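Local coordinates for pyoverdine biosynthesis protein PvcB (Pseudomonas aeruginosa, PDB 4YLM), which catalyses the iron- and 2-oxoglutarate-dependent oxidation of tyrosine isonitrile, a step in the biosynthesis of paerucumarin, at residues A[51-56]-A[122-127]; A[112-117]-A[254-259]; A[183-188]-A[287-292]. All blocks are in the same frame, centred on the assembly; numbering follows the deposited sequence.

Contact 1: A[51-56]-A[122-127]; sequences LARSHH and PEFQVF
Helix 45-55 lies against the main sheet of the TauD/TfdA-type oxygenase fold, and its last turns meet strand 120-131 where that strand is broken by a classic beta bulge: Glu123 and Phe124 both face Ile279 of the neighbouring strand 272-286. With both residues of the bulge directed at the helix, an acid and an aromatic ring are offered to it next to each other. Glu123 leaves its backbone with CG anti to N (chi1 179°) and runs on extended, crossing Arg53 at about a right angle. The guanidinium takes the carboxylate side-on with two nitrogens: Arg53 NE lies 2.9 Å from Glu123 OE2 in a nearly straight bond, N-H...O 178°, and Arg53 NH2 lies 2.9 Å from Glu123 OE1. Both oxygens sit close to the guanidinium plane, yet the two flat groups are turned 41° apart, which brings NE to OE2 from above the carboxylate plane. Arg53 NH2 also makes a salt bridge to Glu282.

Phe124 packs against both helix residues. Its CZ comes over one face of the guanidinium, 3.8 Å from Arg53 NE, while its CE1 reaches Ala52 CB at 3.6 Å. On the Arg53 NE side, Glu123 CG rests 3.7 Å above the Phe124 ring, over its centre; Ala52 CB lies on the other side. The arginine thus has its edge committed to acids and one face to an aromatic ring, so its rotation should be well fixed, and two carboxylates around one guanidinium would favour its positive charge, which probably helps to stabilise theirs, though the acids would raise each other's pKa.

Contact 2: A[112-117]-A[254-259]; sequences HWDGMY and ADNLTL
Asn256 reaches across to the loop at Asp114 with its whole side chain, and CB sets the course: it points at the facing segment, and with CG anti to the backbone N (chi1 -179°) the amide is carried straight on to the peptide groups around Asp114. At the tip the two branches divide the work. Asn256 OD1 accepts from Asp114 N at 2.9 Å, with the donor in the carbonyl plane on a lone pair and a C=O...N angle of 122°. Asn256 OD1 also lies 3.5 Å from Asp114 CB and 3.8 Å from Trp113 CB. Asn256 ND2 donates to Asp114 O at 3.0 Å; here the donor is tilted 29° from the carbonyl plane, while the acceptor stays near the plane of the amide. ND2 also gives a hydrogen bond to Pro122 O, so the amide spans the loop and strand 120-131 together. Behind it, Asp255 OD1 receives Leu257 N in an Asx turn that shapes the chain around Asn256. The amide holds both N-H and C=O of Asp114, whose carboxylate is hydrogen-bonded to Gln125, His278 and His261: probably a second-shell support for the family's His-X-Asp...His site, with His112, Asp114 and His261 assigned as iron ligands.

Contact 3: A[183-188]-A[287-292]; sequences IVERHP and NPHLQR
A bend at chi2 of Glu185 (-73°), after a chi1 of -99° that is well away from a staggered value, swings its carboxylate round to His289, whose CG, anti to its carbonyl carbon, directs the ring towards the strand. The two side chains approach from opposite directions. His289 NE2 donates to Glu185 OE1 across a short 2.6 Å, almost straight, with the oxygen close to the ring plane. The carboxylate is turned 53° from the ring and is met on the anti side of OE1, somewhat out of its plane. Glu185 OE2 uses its anti lone pair to accept from Arg186 N at 3.0 Å, which ties the acid to the backbone N-H of the next residue and should limit its rotation. This His-carboxylate pair joins strand 184-186, half of a small two-stranded antiparallel sheet with 193-195, to the C-terminal tail that follows strand 272-286. In the tail an Asx turn places the histidine: Asn287 OD1 accepts from His289 N at 2.8 Å, and Pro288 CG covers one face of the imidazole. Farther along, Arg292 folds back and grips Asn287 O end-on with NH1 and NH2, at 3.0 and 2.9 Å, while its NE forms a salt bridge with Glu119.

Overall arrangement
Contacts 1 and 2 lie deep in the chain and share the main sheet, in which strands 120-131 and 251-255 are neighbours; contact 3 is more peripheral, its centre about 17 Å from that of the chain. Contact 1 combines a charged pair with an aromatic ring, contact 2 relies on a neutral amide holding backbone groups, and contact 3 rests on one histidine-carboxylate bond, with the smallest buried area of the three. The first two meet directly through Gln125 NE2 and Asp114 OD2, 2.8 Å apart. Contact 2 also touches contact 3, where Met116 O lies 2.9 Å from Asn287 ND2, whereas contacts 1 and 3 do not touch.

Contact 1: A[51-56]-A[122-127]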
loop_
_atom_site.group_PDB
_atom_site.type_symbol
_atom_site.label_atom_id
_atom_site.label_comp_id
_atom_site.label_asym_id
_atom_site.label_seq_id
_atom_site.Cartn_x
_atom_site.Cartn_y
_atom_site.Cartn_z
ATOM N N LEU A 51 -5.423 -3.330 5.021
ATOM C CA LEU A 51 -6.700 -3.111 5.700
ATOM C C LEU A 51 -7.023 -4.240 6.688
ATOM O O LEU A 51 -7.521 -3.979 7.779
ATOM C CB LEU A 51 -7.845 -2.973 4.690
ATOM C CG LEU A 51 -7.790 -1.785 3.720
ATOM C CD1 LEU A 51 -8.920 -1.880 2.690
ATOM C CD2 LEU A 51 -7.817 -0.450 4.473
ATOM N N ALA A 52 -6.750 -5.485 6.299
ATOM C CA ALA A 52 -7.004 -6.615 7.185
ATOM C C ALA A 52 -6.171 -6.504 8.451
ATOM O O ALA A 52 -6.615 -6.872 9.538
ATOM C CB ALA A 52 -6.732 -7.956 6.468
ATOM N N ARG A 53 -4.957 -5.987 8.323
ATOM C CA ARG A 53 -4.103 -5.867 9.493
ATOM C C ARG A 53 -4.556 -4.791 10.493
ATOM O O ARG A 53 -4.302 -4.913 11.691
ATOM C CB ARG A 53 -2.653 -5.652 9.071
ATOM C CG ARG A 53 -2.011 -6.942 8.609
ATOM C CD ARG A 53 -0.711 -6.696 7.861
ATOM N NE ARG A 53 -0.032 -7.957 7.583
ATOM C CZ ARG A 53 0.722 -8.167 6.510
ATOM N NH1 ARG A 53 0.889 -7.196 5.618
ATOM N NH2 ARG A 53 1.298 -9.348 6.328
ATOM N N SER A 54 -5.218 -3.741 10.008
ATOM C CA SER A 54 -5.610 -2.639 10.903
ATOM C C SER A 54 -7.083 -2.712 11.320
ATOM O O SER A 54 -7.443 -2.314 12.427
ATOM C CB SER A 54 -5.338 -1.291 10.236
ATOM O OG SER A 54 -6.095 -1.216 9.028
ATOM N N HIS A 55 -7.931 -3.227 10.431
ATOM C CA HIS A 55 -9.346 -3.380 10.730
ATOM C C HIS A 55 -9.666 -4.801 11.224
ATOM O O HIS A 55 -10.750 -5.035 11.750
ATOM C CB HIS A 55 -10.197 -3.084 9.498
ATOM C CG HIS A 55 -10.120 -1.662 9.019
ATOM N ND1 HIS A 55 -10.841 -0.640 9.600
ATOM C CD2 HIS A 55 -9.441 -1.105 7.987
ATOM C CE1 HIS A 55 -10.601 0.487 8.953
ATOM N NE2 HIS A 55 -9.745 0.235 7.977
ATOM N N HIS A 56 -8.737 -5.737 11.001
ATOM C CA HIS A 56 -8.815 -7.129 11.502
ATOM C C HIS A 56 -9.816 -8.058 10.826
ATOM O O HIS A 56 -9.613 -9.273 10.792
ATOM C CB HIS A 56 -8.979 -7.167 13.038
ATOM C CG HIS A 56 -7.982 -6.312 13.754
ATOM N ND1 HIS A 56 -6.623 -6.438 13.556
ATOM C CD2 HIS A 56 -8.143 -5.299 14.643
ATOM C CE1 HIS A 56 -5.987 -5.546 14.298
ATOM N NE2 HIS A 56 -6.886 -4.841 14.966
ATOM N N PRO A 122 -1.036 -19.482 10.666
ATOM C CA PRO A 122 -1.364 -18.612 9.532
ATOM C C PRO A 122 -1.715 -17.208 10.009
ATOM O O PRO A 122 -2.310 -17.077 11.072
ATOM C CB PRO A 122 -2.601 -19.275 8.935
ATOM C CG PRO A 122 -3.264 -19.941 10.112
ATOM C CD PRO A 122 -2.134 -20.410 11.002
ATOM N N GLU A 123 -1.365 -16.176 9.238
ATOM C CA GLU A 123 -1.782 -14.823 9.607
ATOM C C GLU A 123 -3.253 -14.570 9.278
ATOM O O GLU A 123 -3.969 -13.962 10.068
ATOM C CB GLU A 123 -0.889 -13.743 8.959
ATOM C CG GLU A 123 -1.328 -12.312 9.328
ATOM C CD GLU A 123 -0.308 -11.239 8.949
ATOM O OE1 GLU A 123 0.603 -11.529 8.143
ATOM O OE2 GLU A 123 -0.424 -10.103 9.462
ATOM N N PHE A 124 -3.701 -15.034 8.114
ATOM C CA PHE A 124 -5.060 -14.766 7.655
ATOM C C PHE A 124 -5.851 -16.031 7.358
ATOM O O PHE A 124 -5.297 -17.036 6.870
ATOM C CB PHE A 124 -5.057 -13.941 6.355
ATOM C CG PHE A 124 -4.340 -12.613 6.457
ATOM C CD1 PHE A 124 -4.842 -11.587 7.257
ATOM C CD2 PHE A 124 -3.171 -12.390 5.740
ATOM C CE1 PHE A 124 -4.167 -10.347 7.341
ATOM C CE2 PHE A 124 -2.495 -11.162 5.818
ATOM C CZ PHE A 124 -2.995 -10.146 6.618
ATOM N N GLN A 125 -7.158 -15.947 7.611
ATOM C CA GLN A 125 -8.139 -16.852 7.019
ATOM C C GLN A 125 -8.822 -16.088 5.881
ATOM O O GLN A 125 -9.226 -14.941 6.057
ATOM C CB GLN A 125 -9.204 -17.263 8.053
ATOM C CG GLN A 125 -8.674 -17.898 9.340
ATOM C CD GLN A 125 -9.613 -17.666 10.524
ATOM O OE1 GLN A 125 -10.091 -16.552 10.737
ATOM N NE2 GLN A 125 -9.897 -18.717 11.277
ATOM N N VAL A 126 -8.922 -16.707 4.708
ATOM C CA VAL A 126 -9.708 -16.163 3.615
ATOM C C VAL A 126 -10.890 -17.113 3.406
ATOM O O VAL A 126 -10.698 -18.294 3.117
ATOM C CB VAL A 126 -8.885 -16.051 2.317
ATOM C CG1 VAL A 126 -9.768 -15.588 1.157
ATOM C CG2 VAL A 126 -7.714 -15.073 2.521
ATOM N N PHE A 127 -12.103 -16.602 3.590
ATOM C CA PHE A 127 -13.315 -17.406 3.419
ATOM C C PHE A 127 -14.077 -16.918 2.201
ATOM O O PHE A 127 -14.392 -15.740 2.103
ATOM C CB PHE A 127 -14.268 -17.246 4.609
ATOM C CG PHE A 127 -13.757 -17.790 5.912
ATOM C CD1 PHE A 127 -13.961 -19.119 6.257
ATOM C CD2 PHE A 127 -13.138 -16.956 6.828
ATOM C CE1 PHE A 127 -13.519 -19.618 7.491
ATOM C CE2 PHE A 127 -12.692 -17.442 8.051
ATOM C CZ PHE A 127 -12.893 -18.776 8.388
#

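Contact 2: A[112-117]-A[254-259]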
loop_
_atom_site.group_PDB
_atom_site.type_symbol
_atom_site.label_atom_id
_atom_site.label_comp_id
_atom_site.label_asym_id
_atom_site.label_seq_id
_atom_site.Cartn_x
_atom_site.Cartn_y
_atom_site.Cartn_z
ATOM N N HIS A 112 -11.465 -19.450 19.672
ATOM C CA HIS A 112 -10.110 -19.989 19.622
ATOM C C HIS A 112 -9.361 -19.337 18.456
ATOM O O HIS A 112 -9.881 -18.424 17.820
ATOM C CB HIS A 112 -10.127 -21.525 19.486
ATOM C CG HIS A 112 -10.750 -22.014 18.217
ATOM N ND1 HIS A 112 -12.100 -21.916 17.963
ATOM C CD2 HIS A 112 -10.202 -22.599 17.122
ATOM C CE1 HIS A 112 -12.358 -22.408 16.762
ATOM N NE2 HIS A 112 -11.223 -22.827 16.231
ATOM N N TRP A 113 -8.139 -19.784 18.191
ATOM C CA TRP A 113 -7.421 -19.322 17.004
ATOM C C TRP A 113 -6.940 -20.496 16.161
ATOM O O TRP A 113 -6.789 -21.605 16.670
ATOM C CB TRP A 113 -6.268 -18.377 17.376
ATOM C CG TRP A 113 -5.044 -18.970 18.057
ATOM C CD1 TRP A 113 -3.835 -19.231 17.472
ATOM C CD2 TRP A 113 -4.887 -19.288 19.450
ATOM N NE1 TRP A 113 -2.949 -19.715 18.405
ATOM C CE2 TRP A 113 -3.569 -19.763 19.625
ATOM C CE3 TRP A 113 -5.740 -19.240 20.560
ATOM C CZ2 TRP A 113 -3.078 -20.183 20.869
ATOM C CZ3 TRP A 113 -5.254 -19.653 21.792
ATOM C CH2 TRP A 113 -3.934 -20.117 21.938
ATOM N N ASP A 114 -6.716 -20.255 14.874
ATOM C CA ASP A 114 -6.241 -21.301 13.971
ATOM C C ASP A 114 -4.747 -21.490 14.126
ATOM O O ASP A 114 -3.998 -20.517 14.323
ATOM C CB ASP A 114 -6.569 -20.970 12.507
ATOM C CG ASP A 114 -8.001 -21.288 12.147
ATOM O OD1 ASP A 114 -8.727 -21.809 13.025
ATOM O OD2 ASP A 114 -8.401 -21.028 10.987
ATOM N N GLY A 115 -4.314 -22.746 14.044
ATOM C CA GLY A 115 -2.902 -23.065 14.091
ATOM C C GLY A 115 -2.345 -23.355 15.473
ATOM O O GLY A 115 -1.139 -23.534 15.629
ATOM N N MET A 116 -3.216 -23.392 16.477
ATOM C CA MET A 116 -2.803 -23.619 17.865
ATOM C C MET A 116 -1.869 -24.818 18.016
ATOM O O MET A 116 -0.920 -24.785 18.802
ATOM C CB MET A 116 -4.021 -23.894 18.740
ATOM C CG MET A 116 -5.029 -22.777 18.845
ATOM S SD MET A 116 -6.415 -23.344 19.860
ATOM C CE MET A 116 -5.497 -23.995 21.269
ATOM N N TYR A 117 -2.168 -25.885 17.280
ATOM C CA TYR A 117 -1.451 -27.151 17.428
ATOM C C TYR A 117 -0.578 -27.434 16.224
ATOM O O TYR A 117 -0.160 -28.572 16.018
ATOM C CB TYR A 117 -2.439 -28.314 17.576
ATOM C CG TYR A 117 -3.299 -28.259 18.815
ATOM C CD1 TYR A 117 -2.739 -28.413 20.077
ATOM C CD2 TYR A 117 -4.671 -28.067 18.724
ATOM C CE1 TYR A 117 -3.524 -28.368 21.212
ATOM C CE2 TYR A 117 -5.461 -28.020 19.858
ATOM C CZ TYR A 117 -4.882 -28.173 21.095
ATOM O OH TYR A 117 -5.667 -28.127 22.226
ATOM N N ALA A 254 -9.886 -12.521 7.533
ATOM C CA ALA A 254 -9.797 -12.343 8.979
ATOM C C ALA A 254 -8.345 -12.389 9.437
ATOM O O ALA A 254 -7.568 -13.219 8.957
ATOM C CB ALA A 254 -10.623 -13.456 9.697
ATOM N N ASP A 255 -7.990 -11.486 10.350
ATOM C CA ASP A 255 -6.668 -11.420 10.968
ATOM C C ASP A 255 -6.618 -12.424 12.121
ATOM O O ASP A 255 -7.001 -12.109 13.251
ATOM C CB ASP A 255 -6.416 -9.977 11.473
ATOM C CG ASP A 255 -5.084 -9.799 12.186
ATOM O OD1 ASP A 255 -4.265 -10.745 12.237
ATOM O OD2 ASP A 255 -4.851 -8.669 12.704
ATOM N N ASN A 256 -6.153 -13.635 11.819
ATOM C CA ASN A 256 -6.068 -14.718 12.798
ATOM C C ASN A 256 -5.083 -14.448 13.944
ATOM O O ASN A 256 -5.129 -15.133 14.962
ATOM C CB ASN A 256 -5.702 -16.029 12.079
ATOM C CG ASN A 256 -5.617 -17.216 13.023
ATOM O OD1 ASN A 256 -6.610 -17.618 13.652
ATOM N ND2 ASN A 256 -4.432 -17.805 13.104
ATOM N N LEU A 257 -4.190 -13.465 13.783
ATOM C CA LEU A 257 -3.196 -13.165 14.822
ATOM C C LEU A 257 -3.745 -12.231 15.901
ATOM O O LEU A 257 -3.165 -12.111 16.982
ATOM C CB LEU A 257 -1.905 -12.573 14.215
ATOM C CG LEU A 257 -1.237 -13.413 13.110
ATOM C CD1 LEU A 257 0.088 -12.779 12.665
ATOM C CD2 LEU A 257 -1.006 -14.862 13.589
ATOM N N THR A 258 -4.867 -11.584 15.601
ATOM C CA THR A 258 -5.469 -10.591 16.487
ATOM C C THR A 258 -6.846 -11.037 16.987
ATOM O O THR A 258 -7.197 -10.811 18.144
ATOM C CB THR A 258 -5.635 -9.244 15.757
ATOM O OG1 THR A 258 -4.345 -8.787 15.325
ATOM C CG2 THR A 258 -6.251 -8.183 16.688
ATOM N N LEU A 259 -7.635 -11.645 16.105
ATOM C CA LEU A 259 -8.975 -12.082 16.478
ATOM C C LEU A 259 -8.949 -13.475 17.085
ATOM O O LEU A 259 -7.965 -14.206 16.953
ATOM C CB LEU A 259 -9.888 -12.149 15.252
ATOM C CG LEU A 259 -9.969 -10.902 14.373
ATOM C CD1 LEU A 259 -10.844 -11.223 13.171
ATOM C CD2 LEU A 259 -10.541 -9.735 15.180
#

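Contact 3: A[183-188]-A[287-292]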
loop_
_atom_site.group_PDB
_atom_site.type_symbol
_atom_site.label_atom_id
_atom_site.label_comp_id
_atom_site.label_asym_id
_atom_site.label_seq_id
_atom_site.Cartn_x
_atom_site.Cartn_y
_atom_site.Cartn_z
ATOM N N ILE A 183 -2.426 -15.855 28.512
ATOM C CA ILE A 183 -3.692 -15.261 28.118
ATOM C C ILE A 183 -3.450 -13.896 27.449
ATOM O O ILE A 183 -4.022 -13.590 26.406
ATOM C CB ILE A 183 -4.604 -15.067 29.334
ATOM C CG1 ILE A 183 -5.048 -16.424 29.894
ATOM C CG2 ILE A 183 -5.822 -14.242 28.955
ATOM C CD1 ILE A 183 -6.016 -17.142 28.977
ATOM N N VAL A 184 -2.601 -13.079 28.062
ATOM C CA VAL A 184 -2.245 -11.786 27.487
ATOM C C VAL A 184 -0.935 -11.932 26.723
ATOM O O VAL A 184 0.092 -12.283 27.300
ATOM C CB VAL A 184 -2.135 -10.690 28.584
ATOM C CG1 VAL A 184 -1.758 -9.338 27.978
ATOM C CG2 VAL A 184 -3.451 -10.587 29.363
ATOM N N GLU A 185 -0.975 -11.684 25.416
ATOM C CA GLU A 185 0.204 -11.861 24.574
ATOM C C GLU A 185 0.570 -10.548 23.895
ATOM O O GLU A 185 -0.136 -9.552 24.036
ATOM C CB GLU A 185 -0.061 -12.925 23.499
ATOM C CG GLU A 185 0.484 -14.310 23.813
ATOM C CD GLU A 185 1.995 -14.377 23.698
ATOM O OE1 GLU A 185 2.523 -15.502 23.609
ATOM O OE2 GLU A 185 2.653 -13.310 23.704
ATOM N N ARG A 186 1.680 -10.552 23.165
ATOM C CA ARG A 186 1.980 -9.475 22.238
ATOM C C ARG A 186 1.764 -10.011 20.827
ATOM O O ARG A 186 1.995 -11.198 20.558
ATOM C CB ARG A 186 3.419 -8.985 22.413
ATOM C CG ARG A 186 4.473 -10.018 22.079
ATOM C CD ARG A 186 5.851 -9.461 22.374
ATOM N NE ARG A 186 6.931 -10.355 21.964
ATOM C CZ ARG A 186 7.867 -10.823 22.788
ATOM N NH1 ARG A 186 7.850 -10.495 24.077
ATOM N NH2 ARG A 186 8.823 -11.622 22.326
ATOM N N HIS A 187 1.288 -9.160 19.930
ATOM C CA HIS A 187 1.161 -9.589 18.546
ATOM C C HIS A 187 2.538 -10.052 18.096
ATOM O O HIS A 187 3.538 -9.359 18.319
ATOM C CB HIS A 187 0.659 -8.450 17.664
ATOM C CG HIS A 187 0.382 -8.866 16.255
ATOM N ND1 HIS A 187 1.387 -9.092 15.338
ATOM C CD2 HIS A 187 -0.781 -9.118 15.610
ATOM C CE1 HIS A 187 0.854 -9.443 14.183
ATOM N NE2 HIS A 187 -0.462 -9.461 14.316
ATOM N N PRO A 188 2.606 -11.239 17.481
ATOM C CA PRO A 188 3.905 -11.865 17.198
ATOM C C PRO A 188 4.728 -11.185 16.100
ATOM O O PRO A 188 5.892 -11.542 15.926
ATOM C CB PRO A 188 3.525 -13.303 16.796
ATOM C CG PRO A 188 2.110 -13.176 16.264
ATOM C CD PRO A 188 1.472 -12.119 17.144
ATOM N N ASN A 287 5.065 -21.475 15.240
ATOM C CA ASN A 287 4.159 -21.456 16.387
ATOM C C ASN A 287 4.929 -21.326 17.693
ATOM O O ASN A 287 5.665 -22.237 18.068
ATOM C CB ASN A 287 3.309 -22.727 16.417
ATOM C CG ASN A 287 2.208 -22.673 17.464
ATOM O OD1 ASN A 287 2.191 -21.793 18.327
ATOM N ND2 ASN A 287 1.279 -23.616 17.388
ATOM N N PRO A 288 4.767 -20.188 18.389
ATOM C CA PRO A 288 5.490 -19.954 19.644
ATOM C C PRO A 288 4.886 -20.695 20.832
ATOM O O PRO A 288 5.486 -20.696 21.903
ATOM C CB PRO A 288 5.344 -18.442 19.851
ATOM C CG PRO A 288 4.041 -18.112 19.205
ATOM C CD PRO A 288 3.936 -19.033 18.004
ATOM N N HIS A 289 3.726 -21.319 20.651
ATOM C CA HIS A 289 3.028 -21.928 21.777
ATOM C C HIS A 289 2.984 -23.455 21.730
ATOM O O HIS A 289 2.544 -24.098 22.686
ATOM C CB HIS A 289 1.612 -21.361 21.873
ATOM C CG HIS A 289 1.575 -19.868 21.970
ATOM N ND1 HIS A 289 0.790 -19.087 21.149
ATOM C CD2 HIS A 289 2.232 -19.014 22.790
ATOM C CE1 HIS A 289 0.959 -17.815 21.466
ATOM N NE2 HIS A 289 1.830 -17.743 22.458
ATOM N N LEU A 290 3.425 -24.032 20.618
ATOM C CA LEU A 290 3.409 -25.482 20.473
ATOM C C LEU A 290 4.419 -26.137 21.418
ATOM O O LEU A 290 5.569 -25.713 21.506
ATOM C CB LEU A 290 3.713 -25.880 19.031
ATOM C CG LEU A 290 3.634 -27.375 18.717
ATOM C CD1 LEU A 290 2.244 -27.894 18.999
ATOM C CD2 LEU A 290 4.026 -27.648 17.276
ATOM N N GLN A 291 3.988 -27.172 22.126
ATOM C CA GLN A 291 4.917 -27.922 22.966
ATOM C C GLN A 291 5.657 -28.961 22.132
ATOM O O GLN A 291 5.061 -29.909 21.619
ATOM C CB GLN A 291 4.189 -28.571 24.142
ATOM C CG GLN A 291 3.562 -27.559 25.098
ATOM C CD GLN A 291 4.539 -26.466 25.520
ATOM O OE1 GLN A 291 4.632 -25.413 24.881
ATOM N NE2 GLN A 291 5.273 -26.714 26.601
ATOM N N ARG A 292 6.960 -28.753 21.982
ATOM C CA ARG A 292 7.804 -29.644 21.202
ATOM C C ARG A 292 8.700 -30.463 22.132
ATOM O O ARG A 292 9.301 -31.454 21.717
ATOM C CB ARG A 292 8.658 -28.832 20.224
ATOM C CG ARG A 292 7.845 -27.965 19.260
ATOM C CD ARG A 292 8.747 -27.051 18.426
ATOM N NE ARG A 292 7.999 -26.312 17.407
ATOM C CZ ARG A 292 7.429 -25.127 17.612
ATOM N NH1 ARG A 292 7.521 -24.540 18.802
ATOM N NH2 ARG A 292 6.768 -24.527 16.627
#